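Local coordinates for protein Tetur07g02040 (Tetranychus urticae, PDB 6BDJ) that binds a ferric ion and, as an intradiol ring-cleavage dioxygenase, probably opens aromatic diol rings by incorporating both atoms of molecular oxygen, at residues Gly98-Pro103 with Arg116-Gly121; Leu69-Phe74 with Leu222-Asn227; Ile52-Val57 with Thr132-Phe137. One frame throughout, in Å; residues are numbered along the deposited sequence.

In the fold
All three contacts are partly buried and reach the same mixed sheet, but at different places. Contact 2 pairs strands 64-73 and 218-226 inside it by regular parallel hydrogen bonds, one face leucine-rich and buried, the other more polar. Contact 3 lays loop 52-57 along strand 130-136, an outermost strand, with a single bridge and polar side-chain bonds; strands 64-73 and 130-136 are neighbours, so it lies next to contact 2 without touching it. Contact 1, about 27 Å from contact 2 between centres, sets a loop against the lead-in to strand 120-124, built on arginines, aromatics and a methionine near the iron site. It touches contact 3 through Leu119 and Arg120, which meet Ile56 and Arg53.

Contact 1 of 3, residues Gly98-Pro103 with Arg116-Gly121; sequences GFMDKP and RRFLRG
A loop and the approach to strand 120-124 meet at their first residues, where the CA atoms of Gly98 and Arg116 are 5.4 Å apart; a type I beta turn from Phe99 to Lys102 then carries 98-103 off, while 116-121 enters the strand. Gly98, at a positive phi of 90°, takes NH1 of Arg117 at 3.8 Å from its CA. That guanidinium has curled back through a bend at chi2 so that NH1 donates to Arg116 O (2.7 Å) from above the carbonyl plane. Met100, bent at chi3, sets SD 3.6 Å from Arg116 CG and brings CE to the edge of the Phe118 ring, an apolar contact 3.7 Å from CE2. Its SD, 5.1 Å from the centroid of that ring and oblique to it, makes a Met-aromatic contact. The same ring stands edge-on over the Arg116 guanidinium, whose NH1 pairs with Glu58 and Asp59. Arg120, extended from CG to NE, reaches the edge of the Phe99 ring, with NH2 3.8 Å from CE2 and the planes 55° apart. Its hydrogen bonds go elsewhere, NH2 to Ser97 O and NH1 to Tyr45 O. Being buried and close to the iron ligand Tyr96, this positive group may add to the iron's own stabilisation of the Tyr96 phenolate.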
loop_
_atom_site.group_PDB
_atom_site.type_symbol
_atom_site.label_atom_id
_atom_site.label_comp_id
_atom_site.label_asym_id
_atom_site.label_seq_id
_atom_site.Cartn_x
_atom_site.Cartn_y
_atom_site.Cartn_z
ATOM N N GLY A 98 -8.987 -7.387 10.223
ATOM C CA GLY A 98 -10.169 -7.954 9.622
ATOM C C GLY A 98 -10.067 -9.411 9.213
ATOM O O GLY A 98 -11.092 -10.093 9.100
ATOM N N PHE A 99 -8.848 -9.884 8.983
ATOM C CA PHE A 99 -8.587 -11.276 8.608
ATOM C C PHE A 99 -7.533 -11.857 9.553
ATOM O O PHE A 99 -6.672 -12.607 9.153
ATOM C CB PHE A 99 -8.113 -11.296 7.146
ATOM C CG PHE A 99 -9.062 -10.599 6.206
ATOM C CD1 PHE A 99 -10.130 -11.282 5.649
ATOM C CD2 PHE A 99 -8.900 -9.259 5.909
ATOM C CE1 PHE A 99 -11.019 -10.648 4.807
ATOM C CE2 PHE A 99 -9.783 -8.607 5.059
ATOM C CZ PHE A 99 -10.850 -9.305 4.511
ATOM N N MET A 100 -7.647 -11.524 10.835
ATOM C CA MET A 100 -6.658 -11.914 11.836
ATOM C C MET A 100 -6.603 -13.411 12.114
ATOM O O MET A 100 -5.604 -13.867 12.662
ATOM C CB MET A 100 -6.890 -11.172 13.163
ATOM C CG MET A 100 -6.707 -9.673 13.060
ATOM S SD MET A 100 -6.999 -8.806 14.623
ATOM C CE MET A 100 -5.459 -9.090 15.509
ATOM N N ASP A 101 -7.671 -14.151 11.787
ATOM C CA ASP A 101 -7.698 -15.587 11.909
ATOM C C ASP A 101 -7.118 -16.268 10.662
ATOM O O ASP A 101 -7.284 -17.472 10.511
ATOM C CB ASP A 101 -9.135 -16.079 12.198
ATOM C CG ASP A 101 -10.056 -15.916 11.005
ATOM O OD1 ASP A 101 -9.924 -14.889 10.296
ATOM O OD2 ASP A 101 -10.905 -16.806 10.780
ATOM N N LYS A 102 -6.440 -15.503 9.796
ATOM C CA LYS A 102 -5.803 -15.977 8.561
ATOM C C LYS A 102 -6.636 -17.034 7.823
ATOM O O LYS A 102 -6.191 -18.171 7.683
ATOM C CB LYS A 102 -4.368 -16.494 8.809
ATOM N N PRO A 103 -7.847 -16.655 7.366
ATOM C CA PRO A 103 -8.762 -17.639 6.763
ATOM C C PRO A 103 -8.324 -18.094 5.370
ATOM O O PRO A 103 -7.400 -17.495 4.767
ATOM C CB PRO A 103 -10.066 -16.865 6.620
ATOM C CG PRO A 103 -9.627 -15.447 6.427
ATOM C CD PRO A 103 -8.313 -15.270 7.150
ATOM N N ARG A 116 -11.216 -5.377 13.823
ATOM C CA ARG A 116 -9.997 -4.573 13.814
ATOM C C ARG A 116 -9.707 -4.011 12.417
ATOM O O ARG A 116 -9.963 -4.645 11.417
ATOM C CB ARG A 116 -8.785 -5.375 14.287
ATOM C CG ARG A 116 -8.845 -5.876 15.750
ATOM C CD ARG A 116 -8.984 -4.728 16.737
ATOM N NE ARG A 116 -7.980 -3.658 16.588
ATOM C CZ ARG A 116 -6.758 -3.632 17.107
ATOM N NH1 ARG A 116 -5.983 -2.551 16.912
ATOM N NH2 ARG A 116 -6.281 -4.677 17.774
ATOM N N ARG A 117 -9.146 -2.822 12.396
ATOM C CA ARG A 117 -8.839 -2.079 11.228
ATOM C C ARG A 117 -7.488 -1.411 11.308
ATOM O O ARG A 117 -7.220 -0.453 10.580
ATOM C CB ARG A 117 -9.924 -1.044 10.977
ATOM C CG ARG A 117 -11.325 -1.644 10.770
ATOM C CD ARG A 117 -11.383 -2.469 9.488
ATOM N NE ARG A 117 -12.749 -2.955 9.298
ATOM C CZ ARG A 117 -13.196 -4.141 9.686
ATOM N NH1 ARG A 117 -12.401 -5.010 10.323
ATOM N NH2 ARG A 117 -14.461 -4.455 9.469
ATOM N N PHE A 118 -6.596 -1.937 12.136
ATOM C CA PHE A 118 -5.259 -1.417 12.171
ATOM C C PHE A 118 -4.629 -1.530 10.782
ATOM O O PHE A 118 -4.963 -2.430 9.986
ATOM C CB PHE A 118 -4.366 -2.133 13.214
ATOM C CG PHE A 118 -4.223 -3.637 13.019
ATOM C CD1 PHE A 118 -3.458 -4.170 11.989
ATOM C CD2 PHE A 118 -4.818 -4.519 13.903
ATOM C CE1 PHE A 118 -3.333 -5.543 11.822
ATOM C CE2 PHE A 118 -4.696 -5.896 13.755
ATOM C CZ PHE A 118 -3.947 -6.405 12.714
ATOM N N LEU A 119 -3.714 -0.599 10.549
ATOM C CA LEU A 119 -2.951 -0.519 9.337
ATOM C C LEU A 119 -3.811 -0.407 8.074
ATOM O O LEU A 119 -3.448 -0.909 6.992
ATOM C CB LEU A 119 -1.952 -1.677 9.278
ATOM C CG LEU A 119 -0.880 -1.640 10.391
ATOM C CD1 LEU A 119 -0.009 -2.886 10.386
ATOM C CD2 LEU A 119 0.015 -0.413 10.351
ATOM N N ARG A 120 -4.932 0.300 8.221
ATOM C CA ARG A 120 -5.776 0.665 7.132
ATOM C C ARG A 120 -6.090 2.106 7.273
ATOM O O ARG A 120 -6.371 2.584 8.391
ATOM C CB ARG A 120 -7.064 -0.142 7.186
ATOM C CG ARG A 120 -6.837 -1.639 7.012
ATOM C CD ARG A 120 -8.159 -2.378 7.115
ATOM N NE ARG A 120 -7.842 -3.788 6.919
ATOM C CZ ARG A 120 -7.831 -4.415 5.746
ATOM N NH1 ARG A 120 -8.134 -3.793 4.612
ATOM N NH2 ARG A 120 -7.499 -5.698 5.704
ATOM N N GLY A 121 -6.059 2.846 6.173
ATOM C CA GLY A 121 -6.610 4.202 6.238
ATOM C C GLY A 121 -6.869 4.796 4.886
ATOM O O GLY A 121 -6.396 4.258 3.879
#

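Contact 2 of 3, residues Leu69-Phe74 with Leu222-Asn227; sequences LNLVDF and LNLAIN
Five backbone hydrogen bonds zip these parallel strands together, and a sixth bond joins side chains above them. Asn70 straddles Asn223, its N donating to Leu222 O and its O accepting from Leu224 N at 2.7 Å. Val72 straddles Ala225 likewise, between Leu224 O and Ile226 N. Beyond the strand, Phe74 N reaches Ile226 O at 2.7 Å. The two asparagine side chains lie side by side: ND2 of Asn70 runs to OD1 of Asn223 (2.8 Å), almost straight along the C=O axis, while Asn70 OD1 turns to Thr130 OG1 on the other neighbouring strand, so both ends of the Asn70 amide are held. The first and last strands of the chain thus run parallel side by side inside the mixed sheet of the intradiol dioxygenase fold, their short axes 23° apart. On the face of Asn70 and Asn223, Val72 CG2 meets Ala225 CB at 3.8 Å. The opposite face is leucine: Leu69 CD2 touches Leu222 CB, Leu71 CD2 touches Leu224 CB (3.8 Å), and Leu69 CD1 meets Leu224 CD1, all pointing the same way into the buried interior. There Leu69 and Leu71 reach Val85, and Leu224 reaches Tyr150. At the far end the side chains of Asp73 and Ile226 diverge, though the backbones stay bonded; Phe74, CG anti to its backbone N (chi1 168°), has CB 3.1 Å from Ile226 O, and its ring leads off to pack on Leu36.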
loop_
_atom_site.group_PDB
_atom_site.type_symbol
_atom_site.label_atom_id
_atom_site.label_comp_id
_atom_site.label_asym_id
_atom_site.label_seq_id
_atom_site.Cartn_x
_atom_site.Cartn_y
_atom_site.Cartn_z
ATOM N N LEU A 69 2.359 10.023 -0.871
ATOM C CA LEU A 69 2.041 9.739 -2.263
ATOM C C LEU A 69 1.633 11.020 -2.950
ATOM O O LEU A 69 0.786 11.742 -2.427
ATOM C CB LEU A 69 0.879 8.764 -2.372
ATOM C CG LEU A 69 0.991 7.428 -1.643
ATOM C CD1 LEU A 69 -0.044 6.469 -2.200
ATOM C CD2 LEU A 69 2.358 6.798 -1.792
ATOM N N ASN A 70 2.219 11.288 -4.118
ATOM C CA ASN A 70 1.902 12.475 -4.913
ATOM C C ASN A 70 1.226 12.003 -6.202
ATOM O O ASN A 70 1.819 11.243 -6.966
ATOM C CB ASN A 70 3.176 13.274 -5.195
ATOM C CG ASN A 70 3.865 13.749 -3.912
ATOM O OD1 ASN A 70 3.286 14.493 -3.102
ATOM N ND2 ASN A 70 5.108 13.313 -3.719
ATOM N N LEU A 71 -0.052 12.363 -6.380
ATOM C CA LEU A 71 -0.849 11.923 -7.525
ATOM C C LEU A 71 -0.895 13.030 -8.569
ATOM O O LEU A 71 -1.198 14.188 -8.237
ATOM C CB LEU A 71 -2.297 11.584 -7.142
ATOM C CG LEU A 71 -2.627 10.466 -6.127
ATOM C CD1 LEU A 71 -4.091 10.067 -6.254
ATOM C CD2 LEU A 71 -1.751 9.224 -6.255
ATOM N N VAL A 72 -0.612 12.656 -9.818
ATOM C CA VAL A 72 -0.886 13.521 -10.982
ATOM C C VAL A 72 -1.800 12.816 -11.976
ATOM O O VAL A 72 -1.828 11.586 -12.032
ATOM C CB VAL A 72 0.398 14.015 -11.690
ATOM C CG1 VAL A 72 1.193 14.921 -10.760
ATOM C CG2 VAL A 72 1.260 12.857 -12.165
ATOM N N ASP A 73 -2.568 13.598 -12.725
ATOM C CA ASP A 73 -3.343 13.077 -13.857
ATOM C C ASP A 73 -2.354 12.758 -14.963
ATOM O O ASP A 73 -1.569 13.612 -15.365
ATOM C CB ASP A 73 -4.405 14.095 -14.340
ATOM C CG ASP A 73 -5.302 13.560 -15.483
ATOM O OD1 ASP A 73 -4.874 12.673 -16.253
ATOM O OD2 ASP A 73 -6.445 14.055 -15.633
ATOM N N PHE A 74 -2.412 11.509 -15.436
ATOM C CA PHE A 74 -1.589 10.985 -16.532
ATOM C C PHE A 74 -1.648 11.848 -17.787
ATOM O O PHE A 74 -0.640 12.057 -18.466
ATOM C CB PHE A 74 -2.091 9.575 -16.863
ATOM C CG PHE A 74 -1.556 9.003 -18.137
ATOM C CD1 PHE A 74 -0.184 8.971 -18.387
ATOM C CD2 PHE A 74 -2.422 8.448 -19.073
ATOM C CE1 PHE A 74 0.311 8.440 -19.569
ATOM C CE2 PHE A 74 -1.934 7.882 -20.241
ATOM C CZ PHE A 74 -0.564 7.876 -20.490
ATOM N N LEU A 222 6.385 8.262 -2.981
ATOM C CA LEU A 222 6.106 7.602 -4.239
ATOM C C LEU A 222 5.268 8.571 -5.043
ATOM O O LEU A 222 4.218 9.030 -4.584
ATOM C CB LEU A 222 5.350 6.307 -4.000
ATOM C CG LEU A 222 4.993 5.444 -5.208
ATOM C CD1 LEU A 222 6.234 4.887 -5.874
ATOM C CD2 LEU A 222 4.050 4.360 -4.730
ATOM N N ASN A 223 5.755 8.912 -6.221
ATOM C CA ASN A 223 5.038 9.788 -7.122
ATOM C C ASN A 223 4.264 8.891 -8.067
ATOM O O ASN A 223 4.856 8.010 -8.665
ATOM C CB ASN A 223 6.042 10.662 -7.878
ATOM C CG ASN A 223 6.828 11.557 -6.950
ATOM O OD1 ASN A 223 6.276 12.071 -5.997
ATOM N ND2 ASN A 223 8.109 11.751 -7.230
ATOM N N LEU A 224 2.949 9.083 -8.167
ATOM C CA LEU A 224 2.092 8.299 -9.079
ATOM C C LEU A 224 1.404 9.172 -10.129
ATOM O O LEU A 224 0.998 10.312 -9.859
ATOM C CB LEU A 224 1.022 7.514 -8.285
ATOM C CG LEU A 224 1.550 6.489 -7.271
ATOM C CD1 LEU A 224 0.492 6.034 -6.274
ATOM C CD2 LEU A 224 2.187 5.295 -7.967
ATOM N N ALA A 225 1.303 8.612 -11.333
ATOM C CA ALA A 225 0.502 9.166 -12.417
ATOM C C ALA A 225 -0.615 8.177 -12.697
ATOM O O ALA A 225 -0.356 7.030 -13.052
ATOM C CB ALA A 225 1.349 9.363 -13.656
ATOM N N ILE A 226 -1.852 8.612 -12.529
ATOM C CA ILE A 226 -3.007 7.747 -12.759
ATOM C C ILE A 226 -3.968 8.370 -13.779
ATOM O O ILE A 226 -3.725 9.449 -14.287
ATOM C CB ILE A 226 -3.735 7.434 -11.427
ATOM C CG1 ILE A 226 -4.242 8.710 -10.749
ATOM C CG2 ILE A 226 -2.821 6.675 -10.471
ATOM C CD1 ILE A 226 -5.506 8.426 -9.981
ATOM N N ASN A 227 -5.034 7.649 -14.081
ATOM C CA ASN A 227 -6.042 8.071 -15.017
ATOM C C ASN A 227 -7.385 8.122 -14.318
ATOM O O ASN A 227 -7.983 7.081 -14.079
ATOM C CB ASN A 227 -6.083 7.067 -16.177
ATOM C CG ASN A 227 -6.964 7.542 -17.319
ATOM O OD1 ASN A 227 -7.592 8.603 -17.246
ATOM N ND2 ASN A 227 -7.034 6.754 -18.362
#

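Contact 3 of 3, residues Ile52-Val57 with Thr132-Phe137; sequences IRSNIV and TFETLF
Ser54 and Asn55 both hold their side chains anti to the backbone N, which sends Ser54 OG to the carbonyl of Thr132 and the Asn55 amide to the carboxylate of Glu134. Ser54 OG donates to Thr132 O at 2.8 Å, from above the carbonyl plane, and Ser54 O accepts from Glu134 N at 2.7 Å, so the serine grips the strand by both its side chain and its carbonyl. Asn55, with chi1 at -174°, meets Glu134, whose chain beyond CG is extended. ND2 lies 3.0 Å from OE1, and the hydrogen bond is nearly straight, 170° at the hydrogen; it uses the anti lone pair of OE1, away from the other oxygen. OE1 lies in the plane of the Asn55 amide, though the carboxylate is turned 81° to it. The other end of the amide is occupied too: OD1 accepts from Val57 N at 3.1 Å, which fixes the amide's rotation. The next residue, Ile56, returns to backbone pairing, its N donating along the C=O axis of Glu134 O at 3.1 Å. Its CG1 takes the crowded position between N and carbonyl carbon, which lays CD1 beside Thr135, 3.4 Å from OG1; that hydroxyl is held by Gln89. Val57 crosses Leu136 at about a right angle, CG2 4.0 Å from CD2, and Ile56 CG2 approaches the Phe133 ring. On the loop's other side the Arg53 backbone bonds Thr122, its NH2 bonds Arg120 O, and the backbones of Ile56 and Leu119 are bonded. The loop, turned by an Asx turn at Asn55, is thus tied to 130-136 by a single bridge and side-chain bonds and to 120-124 through Arg53, spanning the two outermost strands of this dioxygenase's sheet.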
loop_
_atom_site.group_PDB
_atom_site.type_symbol
_atom_site.label_atom_id
_atom_site.label_comp_id
_atom_site.label_asym_id
_atom_site.label_seq_id
_atom_site.Cartn_x
_atom_site.Cartn_y
_atom_site.Cartn_z
ATOM N N ILE A 52 -10.837 7.656 7.672
ATOM C CA ILE A 52 -10.102 8.768 7.155
ATOM C C ILE A 52 -9.235 9.322 8.253
ATOM O O ILE A 52 -9.717 10.028 9.124
ATOM C CB ILE A 52 -11.018 9.843 6.569
ATOM C CG1 ILE A 52 -11.956 9.230 5.520
ATOM C CG2 ILE A 52 -10.181 10.981 5.950
ATOM C CD1 ILE A 52 -13.129 10.126 5.132
ATOM N N ARG A 53 -7.951 8.990 8.179
ATOM C CA ARG A 53 -6.971 9.360 9.199
ATOM C C ARG A 53 -5.594 9.213 8.614
ATOM O O ARG A 53 -5.373 8.370 7.719
ATOM C CB ARG A 53 -7.048 8.399 10.390
ATOM C CG ARG A 53 -6.657 6.971 10.040
ATOM C CD ARG A 53 -6.951 6.013 11.139
ATOM N NE ARG A 53 -6.918 4.610 10.709
ATOM C CZ ARG A 53 -6.976 3.586 11.554
ATOM N NH1 ARG A 53 -7.066 3.821 12.864
ATOM N NH2 ARG A 53 -6.987 2.339 11.106
ATOM N N SER A 54 -4.657 9.969 9.156
ATOM C CA SER A 54 -3.287 9.868 8.737
ATOM C C SER A 54 -2.528 8.769 9.469
ATOM O O SER A 54 -1.737 8.061 8.854
ATOM C CB SER A 54 -2.556 11.179 8.960
ATOM O OG SER A 54 -1.296 11.089 8.304
ATOM N N ASN A 55 -2.711 8.651 10.777
ATOM C CA ASN A 55 -1.992 7.625 11.542
ATOM C C ASN A 55 -2.836 6.357 11.632
ATOM O O ASN A 55 -3.913 6.368 12.196
ATOM C CB ASN A 55 -1.596 8.137 12.931
ATOM C CG ASN A 55 -0.732 7.136 13.685
ATOM O OD1 ASN A 55 -1.179 6.045 14.043
ATOM N ND2 ASN A 55 0.527 7.496 13.905
ATOM N N ILE A 56 -2.326 5.263 11.077
ATOM C CA ILE A 56 -3.056 4.001 10.930
ATOM C C ILE A 56 -2.472 2.889 11.789
ATOM O O ILE A 56 -2.877 1.734 11.667
ATOM C CB ILE A 56 -3.103 3.537 9.441
ATOM C CG1 ILE A 56 -1.701 3.282 8.859
ATOM C CG2 ILE A 56 -3.753 4.615 8.611
ATOM C CD1 ILE A 56 -1.668 2.741 7.428
ATOM N N VAL A 57 -1.537 3.241 12.673
ATOM C CA VAL A 57 -0.751 2.251 13.428
ATOM C C VAL A 57 -1.567 1.505 14.467
ATOM O O VAL A 57 -1.417 0.299 14.596
ATOM C CB VAL A 57 0.473 2.915 14.086
ATOM C CG1 VAL A 57 1.269 1.927 14.950
ATOM C CG2 VAL A 57 1.401 3.478 13.008
ATOM N N THR A 132 -0.409 11.913 3.022
ATOM C CA THR A 132 0.641 11.344 3.847
ATOM C C THR A 132 0.005 10.461 4.892
ATOM O O THR A 132 -0.983 10.843 5.536
ATOM C CB THR A 132 1.508 12.434 4.497
ATOM O OG1 THR A 132 2.150 13.184 3.459
ATOM C CG2 THR A 132 2.589 11.825 5.403
ATOM N N PHE A 133 0.565 9.263 5.042
ATOM C CA PHE A 133 0.131 8.334 6.060
ATOM C C PHE A 133 1.279 8.078 7.035
ATOM O O PHE A 133 2.429 7.989 6.630
ATOM C CB PHE A 133 -0.257 7.009 5.425
ATOM C CG PHE A 133 -1.478 7.067 4.575
ATOM C CD1 PHE A 133 -2.716 6.895 5.133
ATOM C CD2 PHE A 133 -1.377 7.214 3.202
ATOM C CE1 PHE A 133 -3.850 6.914 4.349
ATOM C CE2 PHE A 133 -2.508 7.239 2.402
ATOM C CZ PHE A 133 -3.747 7.098 2.978
ATOM N N GLU A 134 0.946 7.929 8.310
ATOM C CA GLU A 134 1.906 7.517 9.342
ATOM C C GLU A 134 1.625 6.061 9.599
ATOM O O GLU A 134 0.575 5.719 10.132
ATOM C CB GLU A 134 1.730 8.330 10.623
ATOM C CG GLU A 134 1.905 9.826 10.394
ATOM C CD GLU A 134 1.851 10.645 11.674
ATOM O OE1 GLU A 134 1.288 10.181 12.683
ATOM O OE2 GLU A 134 2.428 11.746 11.677
ATOM N N THR A 135 2.544 5.208 9.166
ATOM C CA THR A 135 2.339 3.784 9.211
ATOM C C THR A 135 3.579 3.114 9.730
ATOM O O THR A 135 4.395 3.741 10.403
ATOM C CB THR A 135 1.874 3.245 7.844
ATOM O OG1 THR A 135 1.546 1.862 7.957
ATOM C CG2 THR A 135 2.890 3.458 6.743
ATOM N N LEU A 136 3.684 1.812 9.511
ATOM C CA LEU A 136 4.884 1.082 9.860
ATOM C C LEU A 136 5.422 0.443 8.598
ATOM O O LEU A 136 4.674 0.194 7.654
ATOM C CB LEU A 136 4.552 -0.006 10.881
ATOM C CG LEU A 136 3.906 0.420 12.214
ATOM C CD1 LEU A 136 3.569 -0.832 13.010
ATOM C CD2 LEU A 136 4.806 1.347 13.024
ATOM N N PHE A 137 6.707 0.134 8.594
ATOM C CA PHE A 137 7.222 -0.759 7.577
ATOM C C PHE A 137 6.431 -2.097 7.653
ATOM O O PHE A 137 6.271 -2.656 8.731
ATOM C CB PHE A 137 8.722 -0.960 7.725
ATOM C CG PHE A 137 9.333 -1.641 6.544
ATOM C CD1 PHE A 137 9.301 -3.023 6.449
ATOM C CD2 PHE A 137 9.889 -0.908 5.501
ATOM C CE1 PHE A 137 9.825 -3.674 5.345
ATOM C CE2 PHE A 137 10.409 -1.551 4.384
ATOM C CZ PHE A 137 10.364 -2.933 4.299
#